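Local coordinates for transcriptional regulator fur family (Xanthomonas campestris pv. campestris, PDB 7DH8), which probably acts as a zinc-dependent, DNA-binding repressor of the Fur family that regulates zinc uptake genes, at residues A56-V60 with C126-V130; H97-S101 with T156-H160. One frame throughout, in Å; residues are numbered along the deposited sequence.

Contact 1. Residues A56-V60 with C126-V130. With ZN (zinc ion), chain C.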
ATOM      1  N   ALA A  56      11.654  14.940 -10.673  1.00 44.78           N
ATOM      2  CA  ALA A  56      11.345  13.855 -11.590  1.00 46.69           C
ATOM      3  C   ALA A  56       9.898  13.900 -12.099  1.00 50.42           C
ATOM      4  O   ALA A  56       9.647  13.557 -13.258  1.00 59.45           O
ATOM      5  CB  ALA A  56      11.650  12.520 -10.921  1.00 39.14           C
ATOM      6  N   GLY A  57       8.936  14.297 -11.276  1.00 50.92           N
ATOM      7  CA  GLY A  57       7.573  14.326 -11.797  1.00 57.14           C
ATOM      8  C   GLY A  57       7.006  12.989 -12.257  1.00 54.16           C
ATOM      9  O   GLY A  57       6.091  12.955 -13.083  1.00 54.78           O
ATOM     10  N   LYS A  58       7.571  11.886 -11.794  1.00 47.03           N
ATOM     11  CA  LYS A  58       6.916  10.601 -11.634  1.00 43.11           C
ATOM     12  C   LYS A  58       7.566   9.977 -10.411  1.00 37.61           C
ATOM     13  O   LYS A  58       8.670  10.408 -10.029  1.00 30.97           O
ATOM     14  CB  LYS A  58       7.114   9.698 -12.870  1.00 44.35           C
ATOM     15  CG  LYS A  58       6.438  10.151 -14.153  1.00 54.57           C
ATOM     16  CD  LYS A  58       5.013   9.607 -14.337  1.00 52.68           C
ATOM     17  CE  LYS A  58       4.373  10.134 -15.648  1.00 48.49           C
ATOM     18  NZ  LYS A  58       4.528   9.100 -16.748  1.00 54.63           N
ATOM     19  N   PRO A  59       6.949   8.971  -9.775  1.00 33.24           N
ATOM     20  CA  PRO A  59       7.603   8.343  -8.614  1.00 30.79           C
ATOM     21  C   PRO A  59       8.942   7.753  -9.010  1.00 34.21           C
ATOM     22  O   PRO A  59       9.090   7.163 -10.086  1.00 34.09           O
ATOM     23  CB  PRO A  59       6.628   7.241  -8.186  1.00 31.99           C
ATOM     24  CG  PRO A  59       5.245   7.826  -8.566  1.00 27.63           C
ATOM     25  CD  PRO A  59       5.540   8.528  -9.906  1.00 33.77           C
ATOM     26  N   VAL A  60       9.902   7.893  -8.119  1.00 29.73           N
ATOM     27  CA  VAL A  60      11.289   7.528  -8.392  1.00 28.51           C
ATOM     28  C   VAL A  60      11.604   6.231  -7.658  1.00 34.14           C
ATOM     29  O   VAL A  60      11.295   6.111  -6.470  1.00 28.40           O
ATOM     30  CB  VAL A  60      12.222   8.652  -7.922  1.00 34.06           C
ATOM     31  CG1 VAL A  60      13.709   8.264  -8.117  1.00 36.75           C
ATOM     32  CG2 VAL A  60      11.872   9.926  -8.640  1.00 38.32           C
ATOM     33  N   CYS A 126       0.228   5.405 -16.707  1.00 36.30           N
ATOM     34  CA  CYS A 126       1.333   6.339 -16.877  1.00 33.33           C
ATOM     35  C   CYS A 126       2.113   6.548 -15.589  1.00 36.95           C
ATOM     36  O   CYS A 126       3.152   7.238 -15.612  1.00 31.52           O
ATOM     37  CB  CYS A 126       0.807   7.696 -17.386  1.00 35.34           C
ATOM     38  SG  CYS A 126      -0.074   8.737 -16.148  1.00 32.37           S
ATOM     39  N   HIS A 127       1.612   5.989 -14.473  1.00 33.07           N
ATOM     40  CA  HIS A 127       2.248   5.930 -13.153  1.00 34.14           C
ATOM     41  C   HIS A 127       2.336   7.294 -12.475  1.00 31.78           C
ATOM     42  O   HIS A 127       3.055   7.413 -11.482  1.00 32.73           O
ATOM     43  CB  HIS A 127       3.660   5.298 -13.218  1.00 33.45           C
ATOM     44  CG  HIS A 127       3.709   4.045 -14.058  1.00 34.27           C
ATOM     45  ND1 HIS A 127       4.464   3.932 -15.212  1.00 41.56           N
ATOM     46  CD2 HIS A 127       3.025   2.878 -13.946  1.00 39.52           C
ATOM     47  CE1 HIS A 127       4.256   2.749 -15.763  1.00 39.95           C
ATOM     48  NE2 HIS A 127       3.402   2.080 -15.001  1.00 44.01           N
ATOM     49  N   SER A 128       1.653   8.326 -12.979  1.00 25.23           N
ATOM     50  CA  SER A 128       1.613   9.576 -12.222  1.00 34.87           C
ATOM     51  C   SER A 128       0.973   9.332 -10.859  1.00 30.03           C
ATOM     52  O   SER A 128       0.118   8.439 -10.702  1.00 30.73           O
ATOM     53  CB  SER A 128       0.786  10.663 -12.927  1.00 34.49           C
ATOM     54  OG  SER A 128      -0.574  10.202 -13.034  1.00 34.68           O
ATOM     55  N   ALA A 129       1.342  10.192  -9.887  1.00 26.21           N
ATOM     56  CA  ALA A 129       0.807  10.090  -8.536  1.00 27.96           C
ATOM     57  C   ALA A 129       0.416  11.476  -8.056  1.00 34.56           C
ATOM     58  O   ALA A 129       1.208  12.422  -8.111  1.00 38.12           O
ATOM     59  CB  ALA A 129       1.800   9.473  -7.568  1.00 26.86           C
ATOM     60  N   VAL A 130      -0.821  11.612  -7.626  1.00 30.68           N
ATOM     61  CA  VAL A 130      -1.304  12.909  -7.158  1.00 27.19           C
ATOM     62  C   VAL A 130      -1.592  12.772  -5.674  1.00 29.83           C
ATOM     63  O   VAL A 130      -2.347  11.879  -5.269  1.00 28.95           O
ATOM     64  CB  VAL A 130      -2.562  13.366  -7.906  1.00 27.43           C
ATOM     65  CG1 VAL A 130      -3.064  14.721  -7.292  1.00 28.72           C
ATOM     66  CG2 VAL A 130      -2.269  13.550  -9.395  1.00 33.27           C
TER
HETATM   67 ZN    ZN C 202      -2.214   8.224 -16.565  1.00 33.45          ZN

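Contact 2. Residues H97-S101 with T156-H160. With ZN (zinc ion), chain B.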
ATOM      1  N   HIS A  97       7.367  10.894   0.321  1.00 27.69           N
ATOM      2  CA  HIS A  97       6.467   9.813   0.641  1.00 28.50           C
ATOM      3  C   HIS A  97       6.921   8.588  -0.116  1.00 33.18           C
ATOM      4  O   HIS A  97       7.261   8.683  -1.294  1.00 26.57           O
ATOM      5  CB  HIS A  97       5.005  10.120   0.256  1.00 28.18           C
ATOM      6  CG  HIS A  97       4.423  11.292   0.988  1.00 30.38           C
ATOM      7  ND1 HIS A  97       3.922  11.184   2.268  1.00 33.69           N
ATOM      8  CD2 HIS A  97       4.243  12.583   0.621  1.00 32.75           C
ATOM      9  CE1 HIS A  97       3.483  12.367   2.668  1.00 34.36           C
ATOM     10  NE2 HIS A  97       3.635  13.227   1.673  1.00 30.97           N
ATOM     11  N   LYS A  98       6.877   7.440   0.550  1.00 28.36           N
ATOM     12  CA  LYS A  98       7.050   6.186  -0.143  1.00 28.98           C
ATOM     13  C   LYS A  98       5.676   5.660  -0.506  1.00 29.61           C
ATOM     14  O   LYS A  98       4.824   5.491   0.374  1.00 35.44           O
ATOM     15  CB  LYS A  98       7.782   5.148   0.711  1.00 29.99           C
ATOM     16  CG  LYS A  98       8.116   3.839  -0.133  1.00 28.58           C
ATOM     17  CD  LYS A  98       8.712   2.759   0.798  1.00 39.00           C
ATOM     18  CE  LYS A  98       8.682   1.348   0.158  1.00 43.39           C
ATOM     19  NZ  LYS A  98       9.458   0.356   1.018  1.00 46.92           N
ATOM     20  N   LEU A  99       5.452   5.437  -1.794  1.00 27.00           N
ATOM     21  CA  LEU A  99       4.208   4.834  -2.289  1.00 26.60           C
ATOM     22  C   LEU A  99       4.343   3.319  -2.224  1.00 34.09           C
ATOM     23  O   LEU A  99       5.102   2.727  -2.985  1.00 32.12           O
ATOM     24  CB  LEU A  99       3.951   5.282  -3.715  1.00 27.26           C
ATOM     25  CG  LEU A  99       3.800   6.818  -3.763  1.00 33.02           C
ATOM     26  CD1 LEU A  99       3.644   7.289  -5.202  1.00 28.00           C
ATOM     27  CD2 LEU A  99       2.615   7.304  -2.833  1.00 29.77           C
ATOM     28  N   GLU A 100       3.570   2.686  -1.346  1.00 33.14           N
ATOM     29  CA  GLU A 100       3.780   1.265  -1.121  1.00 37.01           C
ATOM     30  C   GLU A 100       3.361   0.411  -2.284  1.00 32.38           C
ATOM     31  O   GLU A 100       3.946  -0.658  -2.475  1.00 32.74           O
ATOM     32  CB  GLU A 100       3.030   0.801   0.126  1.00 30.99           C
ATOM     33  CG  GLU A 100       3.395   1.596   1.308  1.00 35.52           C
ATOM     34  CD  GLU A 100       4.677   1.099   1.941  1.00 36.42           C
ATOM     35  OE1 GLU A 100       5.134   0.022   1.537  1.00 37.99           O
ATOM     36  OE2 GLU A 100       5.217   1.791   2.838  1.00 42.17           O
ATOM     37  N   SER A 101       2.341   0.818  -3.060  1.00 30.96           N
ATOM     38  CA  SER A 101       1.911  -0.114  -4.100  1.00 34.30           C
ATOM     39  C   SER A 101       2.789  -0.086  -5.351  1.00 35.61           C
ATOM     40  O   SER A 101       2.659  -0.989  -6.197  1.00 36.15           O
ATOM     41  CB  SER A 101       0.446   0.137  -4.504  1.00 35.08           C
ATOM     42  OG  SER A 101       0.302   1.408  -5.074  1.00 37.10           O
ATOM     43  N   THR A 156      -1.764   3.986   4.793  1.00 25.09           N
ATOM     44  CA  THR A 156      -1.408   3.888   3.389  1.00 28.33           C
ATOM     45  C   THR A 156      -2.707   3.928   2.623  1.00 30.77           C
ATOM     46  O   THR A 156      -3.530   3.017   2.774  1.00 32.75           O
ATOM     47  CB  THR A 156      -0.685   2.564   3.092  1.00 28.73           C
ATOM     48  OG1 THR A 156       0.548   2.546   3.789  1.00 34.73           O
ATOM     49  CG2 THR A 156      -0.405   2.460   1.570  1.00 33.78           C
ATOM     50  N   LEU A 157      -2.908   4.991   1.829  1.00 28.35           N
ATOM     51  CA  LEU A 157      -4.151   5.237   1.117  1.00 28.91           C
ATOM     52  C   LEU A 157      -3.743   5.515  -0.327  1.00 28.61           C
ATOM     53  O   LEU A 157      -3.212   6.577  -0.670  1.00 27.71           O
ATOM     54  CB  LEU A 157      -4.963   6.401   1.712  1.00 24.61           C
ATOM     55  CG  LEU A 157      -5.088   6.323   3.263  1.00 35.50           C
ATOM     56  CD1 LEU A 157      -5.456   7.722   3.746  1.00 32.05           C
ATOM     57  CD2 LEU A 157      -6.119   5.274   3.644  1.00 27.18           C
ATOM     58  N   GLU A 158      -3.970   4.555  -1.195  1.00 24.82           N
ATOM     59  CA  GLU A 158      -3.539   4.739  -2.580  1.00 26.82           C
ATOM     60  C   GLU A 158      -4.685   4.317  -3.483  1.00 28.06           C
ATOM     61  O   GLU A 158      -5.091   3.159  -3.486  1.00 33.89           O
ATOM     62  CB  GLU A 158      -2.268   3.948  -2.825  1.00 25.00           C
ATOM     63  CG  GLU A 158      -1.141   4.358  -1.822  1.00 29.79           C
ATOM     64  CD  GLU A 158       0.196   3.583  -1.968  1.00 37.80           C
ATOM     65  OE1 GLU A 158       0.284   2.609  -2.720  1.00 32.61           O
ATOM     66  OE2 GLU A 158       1.157   3.970  -1.282  1.00 35.83           O
ATOM     67  N   VAL A 159      -5.179   5.233  -4.274  1.00 26.44           N
ATOM     68  CA  VAL A 159      -6.305   4.937  -5.151  1.00 26.34           C
ATOM     69  C   VAL A 159      -5.743   4.605  -6.519  1.00 29.47           C
ATOM     70  O   VAL A 159      -5.007   5.422  -7.101  1.00 26.46           O
ATOM     71  CB  VAL A 159      -7.282   6.121  -5.187  1.00 23.14           C
ATOM     72  CG1 VAL A 159      -8.420   5.842  -6.161  1.00 22.56           C
ATOM     73  CG2 VAL A 159      -7.822   6.366  -3.767  1.00 32.85           C
ATOM     74  N   HIS A 160      -6.135   3.445  -7.065  1.00 28.62           N
ATOM     75  CA  HIS A 160      -5.698   3.038  -8.397  1.00 30.76           C
ATOM     76  C   HIS A 160      -6.782   3.245  -9.453  1.00 30.30           C
ATOM     77  O   HIS A 160      -7.970   3.391  -9.157  1.00 31.74           O
ATOM     78  CB  HIS A 160      -5.271   1.570  -8.413  1.00 30.01           C
ATOM     79  CG  HIS A 160      -4.394   1.206  -7.258  1.00 35.59           C
ATOM     80  ND1 HIS A 160      -3.028   1.454  -7.243  1.00 35.86           N
ATOM     81  CD2 HIS A 160      -4.690   0.596  -6.076  1.00 30.79           C
ATOM     82  CE1 HIS A 160      -2.524   1.019  -6.092  1.00 32.06           C
ATOM     83  NE2 HIS A 160      -3.517   0.519  -5.360  1.00 34.56           N
TER
HETATM   84 ZN    ZN B 201       2.839  15.074   1.790  1.00 34.00          ZN

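Contact 1. Residues A56-V60 with C126-V130
Lys58 and Ser128 bring the two backbones closest, with their CA atoms 5.4 Å apart, where the loop between helices 44-56 and 62-69 meets the loop that leads into strand 129-131. The one hydrogen bond across the contact runs from Lys58 NZ to Cys126 O at 2.6 Å. It lies in the carbonyl plane, with a C=O...N angle of 148°. Bends at chi2 (-90°) and chi4 (97°) carry the ammonium onto this oxygen, while Lys58 CD passes alongside the backbone at 3.8 Å from Ser128 N. By the usual Fur-family division, a loop of the winged helix, with Val60 backbone-bonded to Phe105 of the wing, here meets the dimerisation domain at its Cys4 zinc site. The side chain of Cys126 belongs to that site: SG binds the zinc ion at 2.2 Å, and Cys123, Cys163 and Cys166 complete the two CxxC pairs. In the turn after the first pair, Ser128 N points at Cys126 SG in a weak N-H...S hydrogen bond of 3.6 Å. Next along the loop, the Pro59 ring lies against the second segment, its CD 3.1 Å from His127 O and its CG 3.9 Å from Ala129 CB.

Contact 2. Residues H97-S101 with T156-H160
Glu158 OE1 accepts two hydrogen bonds from Ser101, one from OG at 2.6 Å and one from the backbone N at 2.7 Å. The two donors reach it differently: the amide N-H comes to the syn lone pair of Glu158 OE1, with an N-H...O angle of 145°, whereas the hydroxyl meets OE1 nearly along the C-O axis. The second carboxylate oxygen also works through its syn lone pair, taking Glu100 N to Glu158 OE2 at 2.7 Å with a more bent N-H...O angle of 136°. Two consecutive amides and a hydroxyl thus hold both oxygens and restrict rotation of the carboxylate. Glu158 spans the gap because its chain is extended beyond CG (chi2 179°); the CA atoms of Ser101 and Glu158 are 7.5 Å apart. Leu99 brings its CA to 3.3 Å from Glu158 OE2.

Ser101 also meets His160, its OG at the ring edge near the ring plane, 3.0 Å from His160 CE1. The ring's polar partner lies elsewhere: His160 NE2 is hydrogen-bonded to Thr156 of the second subunit, and Thr156 OG1 here to His160 of that subunit. Glu100 crosses Thr156 at about a right angle, its CG 3.9 Å from Thr156 CG2.

Residues 156-160 of strand 151-160 pair antiparallel with a strand of the second subunit, so the sheet continues into that subunit. At the far end of the other segment, His97 NE2 binds zinc at 2.0 Å. This is an interdomain contact: the end of the wing's first strand and its turn sit on the dimerisation sheet, and the zinc site of His97, Cys108, His116 and Glu131 lies between the two domains, as in Fur-family regulators.

Both contacts are interdomain: 56-60 and 97-101 come from the winged helix, 126-130 and 156-160 from the dimerisation domain. Contact 1 is a surface contact with no buried residue among those touching, whereas contact 2 is partly buried and lies beside the subunit interface. Their centres are 12 Å apart, and they meet through Leu99 CD1, which packs 3.7 Å from Ala129 CB and 3.8 Å from Pro59 CG. On the dimerisation side both reach the same mixed sheet. A different zinc site accompanies each, four cysteines for contact 1 and a mixed set of ligands for contact 2. In contact 1 a lysine reaches a backbone carbonyl; in contact 2 backbone amides and a hydroxyl converge on a buried glutamate.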